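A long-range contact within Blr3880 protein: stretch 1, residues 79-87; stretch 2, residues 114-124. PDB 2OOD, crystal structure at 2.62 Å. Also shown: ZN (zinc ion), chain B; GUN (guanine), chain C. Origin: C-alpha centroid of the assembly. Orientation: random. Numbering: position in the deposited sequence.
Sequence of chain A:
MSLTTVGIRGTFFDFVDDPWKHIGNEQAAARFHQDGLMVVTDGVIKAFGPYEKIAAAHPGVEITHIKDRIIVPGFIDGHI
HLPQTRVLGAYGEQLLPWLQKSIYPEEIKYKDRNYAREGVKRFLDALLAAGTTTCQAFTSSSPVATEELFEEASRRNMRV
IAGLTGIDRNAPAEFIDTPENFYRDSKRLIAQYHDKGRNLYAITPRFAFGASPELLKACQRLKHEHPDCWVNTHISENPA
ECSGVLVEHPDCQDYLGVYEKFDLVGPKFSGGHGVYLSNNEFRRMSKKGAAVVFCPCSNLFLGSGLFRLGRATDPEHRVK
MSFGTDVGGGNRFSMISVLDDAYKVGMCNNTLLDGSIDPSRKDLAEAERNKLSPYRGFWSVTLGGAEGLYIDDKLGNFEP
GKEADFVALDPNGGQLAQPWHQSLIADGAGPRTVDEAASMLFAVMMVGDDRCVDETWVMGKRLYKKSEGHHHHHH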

ATOM      1  N   HIS A  79      -2.416 -16.943   5.795  1.00 29.18           N
ATOM      2  CA  HIS A  79      -2.839 -17.253   4.441  1.00 29.78           C
ATOM      3  C   HIS A  79      -1.854 -16.883   3.335  1.00 31.03           C
ATOM      4  O   HIS A  79      -1.964 -15.800   2.768  1.00 31.69           O
ATOM      5  CB  HIS A  79      -4.163 -16.541   4.181  1.00 30.26           C
ATOM      6  CG  HIS A  79      -4.916 -17.057   2.997  1.00 31.43           C
ATOM      7  ND1 HIS A  79      -6.045 -17.831   3.122  1.00 33.78           N
ATOM      8  CD2 HIS A  79      -4.720 -16.889   1.669  1.00 31.07           C
ATOM      9  CE1 HIS A  79      -6.518 -18.116   1.920  1.00 31.61           C
ATOM     10  NE2 HIS A  79      -5.731 -17.556   1.022  1.00 30.81           N
ATOM     11  N   ILE A  80      -0.900 -17.765   3.031  1.00 31.84           N
ATOM     12  CA  ILE A  80       0.061 -17.520   1.942  1.00 33.39           C
ATOM     13  C   ILE A  80       0.041 -18.711   1.007  1.00 33.36           C
ATOM     14  O   ILE A  80      -0.382 -19.795   1.384  1.00 33.46           O
ATOM     15  CB  ILE A  80       1.542 -17.360   2.401  1.00 34.42           C
ATOM     16  CG1 ILE A  80       1.659 -17.529   3.906  1.00 37.20           C
ATOM     17  CG2 ILE A  80       2.106 -16.030   1.932  1.00 33.71           C
ATOM     18  CD1 ILE A  80       1.491 -18.952   4.351  1.00 40.63           C
ATOM     19  N   HIS A  81       0.505 -18.499  -0.217  1.00 34.28           N
ATOM     20  CA  HIS A  81       0.569 -19.546  -1.228  1.00 34.25           C
ATOM     21  C   HIS A  81       2.042 -19.741  -1.572  1.00 34.29           C
ATOM     22  O   HIS A  81       2.613 -18.964  -2.334  1.00 34.45           O
ATOM     23  CB  HIS A  81      -0.201 -19.123  -2.485  1.00 34.07           C
ATOM     24  CG  HIS A  81      -1.691 -19.173  -2.344  1.00 36.05           C
ATOM     25  ND1 HIS A  81      -2.423 -20.314  -2.585  1.00 36.43           N
ATOM     26  CD2 HIS A  81      -2.590 -18.211  -2.029  1.00 36.34           C
ATOM     27  CE1 HIS A  81      -3.709 -20.051  -2.430  1.00 36.49           C
ATOM     28  NE2 HIS A  81      -3.839 -18.781  -2.092  1.00 36.21           N
ATOM     29  N   LEU A  82       2.650 -20.777  -1.007  1.00 34.80           N
ATOM     30  CA  LEU A  82       4.059 -21.081  -1.248  1.00 34.94           C
ATOM     31  C   LEU A  82       4.490 -21.043  -2.717  1.00 35.29           C
ATOM     32  O   LEU A  82       5.456 -20.362  -3.070  1.00 35.59           O
ATOM     33  CB  LEU A  82       4.407 -22.452  -0.656  1.00 35.48           C
ATOM     34  CG  LEU A  82       5.569 -23.212  -1.309  1.00 36.28           C
ATOM     35  CD1 LEU A  82       6.870 -22.461  -1.110  1.00 36.66           C
ATOM     36  CD2 LEU A  82       5.657 -24.604  -0.714  1.00 36.36           C
ATOM     37  N   PRO A  83       3.784 -21.777  -3.593  1.00 34.30           N
ATOM     38  CA  PRO A  83       4.141 -21.800  -5.011  1.00 35.06           C
ATOM     39  C   PRO A  83       3.907 -20.503  -5.781  1.00 35.93           C
ATOM     40  O   PRO A  83       4.154 -20.446  -6.982  1.00 36.71           O
ATOM     41  CB  PRO A  83       3.315 -22.962  -5.551  1.00 33.93           C
ATOM     42  CG  PRO A  83       2.084 -22.879  -4.729  1.00 34.46           C
ATOM     43  CD  PRO A  83       2.608 -22.628  -3.338  1.00 34.08           C
ATOM     44  N   GLN A  84       3.442 -19.460  -5.102  1.00 36.46           N
ATOM     45  CA  GLN A  84       3.203 -18.191  -5.774  1.00 37.49           C
ATOM     46  C   GLN A  84       4.265 -17.146  -5.428  1.00 39.13           C
ATOM     47  O   GLN A  84       4.186 -15.987  -5.855  1.00 40.12           O
ATOM     48  CB  GLN A  84       1.814 -17.679  -5.423  1.00 36.21           C
ATOM     49  CG  GLN A  84       0.714 -18.483  -6.078  1.00 35.92           C
ATOM     50  CD  GLN A  84      -0.660 -18.097  -5.587  1.00 35.71           C
ATOM     51  OE1 GLN A  84      -0.924 -16.929  -5.332  1.00 35.80           O
ATOM     52  NE2 GLN A  84      -1.548 -19.073  -5.465  1.00 35.70           N
ATOM     53  N   THR A  85       5.268 -17.582  -4.669  1.00 37.53           N
ATOM     54  CA  THR A  85       6.377 -16.741  -4.232  1.00 37.29           C
ATOM     55  C   THR A  85       7.021 -15.912  -5.339  1.00 36.59           C
ATOM     56  O   THR A  85       7.465 -14.791  -5.106  1.00 37.43           O
ATOM     57  CB  THR A  85       7.495 -17.604  -3.597  1.00 36.99           C
ATOM     58  OG1 THR A  85       6.995 -18.250  -2.421  1.00 36.45           O
ATOM     59  CG2 THR A  85       8.701 -16.754  -3.239  1.00 35.51           C
ATOM     60  N   ARG A  86       7.066 -16.463  -6.544  1.00 36.43           N
ATOM     61  CA  ARG A  86       7.712 -15.788  -7.658  1.00 35.63           C
ATOM     62  C   ARG A  86       6.802 -14.982  -8.568  1.00 36.44           C
ATOM     63  O   ARG A  86       7.289 -14.246  -9.428  1.00 36.56           O
ATOM     64  CB  ARG A  86       8.467 -16.824  -8.489  1.00 35.07           C
ATOM     65  CG  ARG A  86       9.451 -16.252  -9.483  1.00 35.11           C
ATOM     66  CD  ARG A  86      10.203 -17.367 -10.175  1.00 34.88           C
ATOM     67  NE  ARG A  86      11.312 -16.850 -10.963  1.00 37.52           N
ATOM     68  CZ  ARG A  86      12.135 -17.604 -11.686  1.00 38.91           C
ATOM     69  NH1 ARG A  86      11.968 -18.919 -11.722  1.00 39.26           N
ATOM     70  NH2 ARG A  86      13.130 -17.040 -12.366  1.00 38.64           N
ATOM     71  N   VAL A  87       5.490 -15.096  -8.375  1.00 36.13           N
ATOM     72  CA  VAL A  87       4.544 -14.390  -9.236  1.00 36.03           C
ATOM     73  C   VAL A  87       3.545 -13.463  -8.525  1.00 37.43           C
ATOM     74  O   VAL A  87       2.384 -13.384  -8.923  1.00 38.19           O
ATOM     75  CB  VAL A  87       3.759 -15.416 -10.097  1.00 34.30           C
ATOM     76  CG1 VAL A  87       4.704 -16.107 -11.065  1.00 31.21           C
ATOM     77  CG2 VAL A  87       3.094 -16.454  -9.200  1.00 32.36           C
ATOM     78  N   ASN A 114      13.491 -30.011  -7.406  1.00 38.94           N
ATOM     79  CA  ASN A 114      14.564 -29.027  -7.317  1.00 39.43           C
ATOM     80  C   ASN A 114      13.993 -27.619  -7.247  1.00 39.04           C
ATOM     81  O   ASN A 114      14.424 -26.801  -6.430  1.00 39.45           O
ATOM     82  CB  ASN A 114      15.510 -29.141  -8.513  1.00 42.71           C
ATOM     83  CG  ASN A 114      16.393 -30.370  -8.435  1.00 45.30           C
ATOM     84  OD1 ASN A 114      17.222 -30.501  -7.528  1.00 46.26           O
ATOM     85  ND2 ASN A 114      16.212 -31.286  -9.379  1.00 47.52           N
ATOM     86  N   TYR A 115      13.019 -27.341  -8.109  1.00 37.22           N
ATOM     87  CA  TYR A 115      12.366 -26.036  -8.145  1.00 35.23           C
ATOM     88  C   TYR A 115      11.617 -25.829  -6.833  1.00 33.95           C
ATOM     89  O   TYR A 115      11.663 -24.760  -6.245  1.00 33.93           O
ATOM     90  CB  TYR A 115      11.374 -25.976  -9.304  1.00 32.94           C
ATOM     91  CG  TYR A 115      10.973 -24.584  -9.706  1.00 32.61           C
ATOM     92  CD1 TYR A 115      11.749 -23.845 -10.578  1.00 31.51           C
ATOM     93  CD2 TYR A 115       9.811 -24.005  -9.221  1.00 33.31           C
ATOM     94  CE1 TYR A 115      11.381 -22.561 -10.965  1.00 32.68           C
ATOM     95  CE2 TYR A 115       9.431 -22.717  -9.599  1.00 33.43           C
ATOM     96  CZ  TYR A 115      10.222 -22.001 -10.476  1.00 33.95           C
ATOM     97  OH  TYR A 115       9.847 -20.731 -10.887  1.00 34.55           O
ATOM     98  N   ALA A 116      10.926 -26.867  -6.381  1.00 34.37           N
ATOM     99  CA  ALA A 116      10.170 -26.799  -5.145  1.00 35.25           C
ATOM    100  C   ALA A 116      11.092 -26.465  -3.985  1.00 36.55           C
ATOM    101  O   ALA A 116      10.764 -25.635  -3.133  1.00 35.65           O
ATOM    102  CB  ALA A 116       9.466 -28.124  -4.885  1.00 34.83           C
ATOM    103  N   ARG A 117      12.249 -27.119  -3.952  1.00 38.04           N
ATOM    104  CA  ARG A 117      13.212 -26.890  -2.880  1.00 38.52           C
ATOM    105  C   ARG A 117      13.719 -25.446  -2.877  1.00 38.09           C
ATOM    106  O   ARG A 117      13.903 -24.848  -1.815  1.00 37.84           O
ATOM    107  CB  ARG A 117      14.391 -27.857  -3.003  1.00 37.89           C
ATOM    108  CG  ARG A 117      15.391 -27.714  -1.873  1.00 39.13           C
ATOM    109  CD  ARG A 117      16.628 -28.567  -2.093  1.00 39.87           C
ATOM    110  NE  ARG A 117      16.319 -29.990  -2.070  1.00 41.59           N
ATOM    111  CZ  ARG A 117      16.486 -30.808  -3.104  1.00 42.77           C
ATOM    112  NH1 ARG A 117      16.961 -30.335  -4.255  1.00 43.05           N
ATOM    113  NH2 ARG A 117      16.197 -32.102  -2.986  1.00 43.10           N
ATOM    114  N   GLU A 118      13.938 -24.885  -4.061  1.00 38.78           N
ATOM    115  CA  GLU A 118      14.416 -23.512  -4.153  1.00 40.16           C
ATOM    116  C   GLU A 118      13.326 -22.511  -3.767  1.00 39.80           C
ATOM    117  O   GLU A 118      13.599 -21.525  -3.080  1.00 39.81           O
ATOM    118  CB  GLU A 118      14.902 -23.205  -5.560  1.00 42.16           C
ATOM    119  CG  GLU A 118      16.128 -22.327  -5.553  1.00 48.72           C
ATOM    120  CD  GLU A 118      16.133 -21.330  -6.692  1.00 52.25           C
ATOM    121  OE1 GLU A 118      15.824 -21.732  -7.846  1.00 54.38           O
ATOM    122  OE2 GLU A 118      16.456 -20.144  -6.426  1.00 54.31           O
ATOM    123  N   GLY A 119      12.096 -22.761  -4.217  1.00 38.11           N
ATOM    124  CA  GLY A 119      10.995 -21.879  -3.887  1.00 35.65           C
ATOM    125  C   GLY A 119      10.788 -21.865  -2.386  1.00 34.84           C
ATOM    126  O   GLY A 119      10.679 -20.803  -1.779  1.00 35.77           O
ATOM    127  N   VAL A 120      10.743 -23.047  -1.780  1.00 33.92           N
ATOM    128  CA  VAL A 120      10.557 -23.155  -0.340  1.00 33.14           C
ATOM    129  C   VAL A 120      11.613 -22.359   0.409  1.00 34.53           C
ATOM    130  O   VAL A 120      11.336 -21.760   1.445  1.00 35.75           O
ATOM    131  CB  VAL A 120      10.639 -24.614   0.132  1.00 31.74           C
ATOM    132  CG1 VAL A 120      10.688 -24.661   1.651  1.00 29.23           C
ATOM    133  CG2 VAL A 120       9.446 -25.397  -0.390  1.00 28.15           C
ATOM    134  N   LYS A 121      12.827 -22.360  -0.124  1.00 36.03           N
ATOM    135  CA  LYS A 121      13.934 -21.641   0.484  1.00 37.14           C
ATOM    136  C   LYS A 121      13.676 -20.136   0.409  1.00 37.58           C
ATOM    137  O   LYS A 121      13.775 -19.426   1.410  1.00 38.05           O
ATOM    138  CB  LYS A 121      15.230 -21.980  -0.250  1.00 39.09           C
ATOM    139  CG  LYS A 121      16.468 -21.312   0.324  1.00 42.47           C
ATOM    140  CD  LYS A 121      17.493 -21.039  -0.773  1.00 44.58           C
ATOM    141  CE  LYS A 121      18.772 -20.431  -0.209  1.00 45.85           C
ATOM    142  NZ  LYS A 121      18.519 -19.236   0.657  1.00 46.18           N
ATOM    143  N   ARG A 122      13.340 -19.656  -0.782  1.00 36.47           N
ATOM    144  CA  ARG A 122      13.071 -18.235  -0.982  1.00 35.81           C
ATOM    145  C   ARG A 122      11.802 -17.788  -0.269  1.00 35.92           C
ATOM    146  O   ARG A 122      11.710 -16.655   0.208  1.00 35.72           O
ATOM    147  CB  ARG A 122      12.965 -17.939  -2.474  1.00 34.99           C
ATOM    148  CG  ARG A 122      14.280 -18.076  -3.195  1.00 34.17           C
ATOM    149  CD  ARG A 122      14.062 -18.181  -4.671  1.00 35.47           C
ATOM    150  NE  ARG A 122      15.319 -18.194  -5.408  1.00 37.92           N
ATOM    151  CZ  ARG A 122      16.162 -17.165  -5.479  1.00 38.80           C
ATOM    152  NH1 ARG A 122      15.887 -16.027  -4.852  1.00 39.19           N
ATOM    153  NH2 ARG A 122      17.277 -17.274  -6.193  1.00 38.94           N
ATOM    154  N   PHE A 123      10.828 -18.688  -0.200  1.00 34.29           N
ATOM    155  CA  PHE A 123       9.566 -18.412   0.465  1.00 33.63           C
ATOM    156  C   PHE A 123       9.819 -18.120   1.945  1.00 34.17           C
ATOM    157  O   PHE A 123       9.381 -17.096   2.463  1.00 34.90           O
ATOM    158  CB  PHE A 123       8.650 -19.626   0.308  1.00 32.40           C
ATOM    159  CG  PHE A 123       7.352 -19.526   1.050  1.00 30.73           C
ATOM    160  CD1 PHE A 123       6.346 -18.677   0.612  1.00 30.04           C
ATOM    161  CD2 PHE A 123       7.119 -20.314   2.172  1.00 30.13           C
ATOM    162  CE1 PHE A 123       5.122 -18.618   1.278  1.00 29.42           C
ATOM    163  CE2 PHE A 123       5.901 -20.263   2.847  1.00 30.34           C
ATOM    164  CZ  PHE A 123       4.901 -19.413   2.396  1.00 29.75           C
ATOM    165  N   LEU A 124      10.529 -19.021   2.620  1.00 33.97           N
ATOM    166  CA  LEU A 124      10.822 -18.853   4.038  1.00 33.43           C
ATOM    167  C   LEU A 124      11.787 -17.700   4.320  1.00 34.44           C
ATOM    168  O   LEU A 124      11.697 -17.060   5.368  1.00 34.65           O
ATOM    169  CB  LEU A 124      11.359 -20.162   4.626  1.00 32.32           C
ATOM    170  CG  LEU A 124      10.312 -21.281   4.720  1.00 31.45           C
ATOM    171  CD1 LEU A 124      10.961 -22.583   5.113  1.00 31.25           C
ATOM    172  CD2 LEU A 124       9.253 -20.900   5.731  1.00 31.30           C
TER
HETATM  173 ZN    ZN B 500      -5.383 -17.658  -1.148  1.00 33.03          ZN
HETATM  174  N9  GUN C 600      -8.558 -19.922  -4.267  1.00 63.26           N
HETATM  175  C8  GUN C 600      -9.111 -20.000  -5.501  1.00 63.96           C
HETATM  176  N7  GUN C 600      -8.955 -18.880  -6.147  1.00 64.25           N
HETATM  177  C5  GUN C 600      -8.279 -18.003  -5.373  1.00 63.49           C
HETATM  178  C6  GUN C 600      -7.825 -16.653  -5.538  1.00 62.71           C
HETATM  179  O6  GUN C 600      -8.018 -16.028  -6.587  1.00 62.78           O
HETATM  180  N1  GUN C 600      -7.137 -16.065  -4.478  1.00 60.92           N
HETATM  181  C2  GUN C 600      -6.906 -16.760  -3.301  1.00 59.16           C
HETATM  182  N2  GUN C 600      -6.209 -16.156  -2.266  1.00 54.36           N
HETATM  183  N3  GUN C 600      -7.324 -18.004  -3.141  1.00 60.63           N
HETATM  184  C4  GUN C 600      -8.011 -18.655  -4.135  1.00 63.12           C
HETATM  185  O   HOH W   1      -4.046 -16.129  -2.695  1.00 45.49           O

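Stretch 2 is one continuous helix, and the residues that meet stretch 1 recur along it with helical spacing: Tyr 115, Gly 119, Val 120, Arg 122 and Phe 123. Stretch 1 crosses this surface as the end of a strand, a short 3-10 segment and a beta turn. Together the two bury about 403 Å², and Phe 123 and Leu 82 contribute the largest shares.

The helix begins its contact with a polar reach. The CA-to-CB bond of Tyr 115 points sideways, but with chi1 in the t rotamer the ring carries its hydroxyl out to the turn of stretch 1. There Arg 86, extended with chi1 to chi3 all t, donates a hydrogen bond from NH1 to Tyr 115 OH at 2.9 Å, with an N-H...acceptor angle of 154°. The hydroxyl lies near the plane of the guanidinium, where its N-H groups point, and this is the one hydrogen bond across the two stretches. Both residues are partly exposed, and long side chains with polar ends suit a site where the backbones are too far apart to touch. Asn 114, Ala 116 and Arg 117 make no contact.

Glu 118 does not touch stretch 1 either, but its carboxylate serves Arg 122, one turn later. At Gly 119 the helix presents bare backbone. Leu 82 CD1 approaches Gly 119 C to 4.2 Å, and a CB at this position would point toward stretch 1. Val 120 follows. Although its CA-to-CB bond points away, its CG2 lies 3.9 Å from Leu 82 CD2, and Leu 82 CD1 comes within 3.8 Å of Val 120 CA. The branched end of Leu 82 thus packs against both the backbone and the side chain of the helix. Lys 121 faces away and remains exposed.

Arg 122 is held by Glu 118 in a salt bridge: Arg 122 NE to Glu 118 OE2 is a very short 2.5 Å. The charged end of Arg 122 is thereby engaged along its own helix, while its aliphatic base lies beside Thr 85, with Arg 122 CB 4.5 Å from Thr 85 CG2.

Phe 123 is the centre of the contact, burying 105 Å², more than any other residue here. Its CA-to-CB bond points toward stretch 1, and chi1 near 175° sends the ring among Ile 80, Leu 82 and Thr 85. Over one face sits Leu 82 CA, 4.0 Å from the ring centroid and 23° off the normal, a CH-pi contact. At the edge, Ile 80 CB lies 3.9 Å from Phe 123 CZ, and Thr 85 OG1 lies 3.1 Å from Phe 123 CD1. A hydroxyl is tolerable in this buried setting because Thr 85 OG1 donates a hydrogen bond to Leu 82 O at 2.7 Å, which also ties the turn back onto the 3-10 segment.

On the strand that leads into this packing, His 79 and His 81 bind the zinc through NE2, at 2.2 and 2.1 Å from ZN respectively.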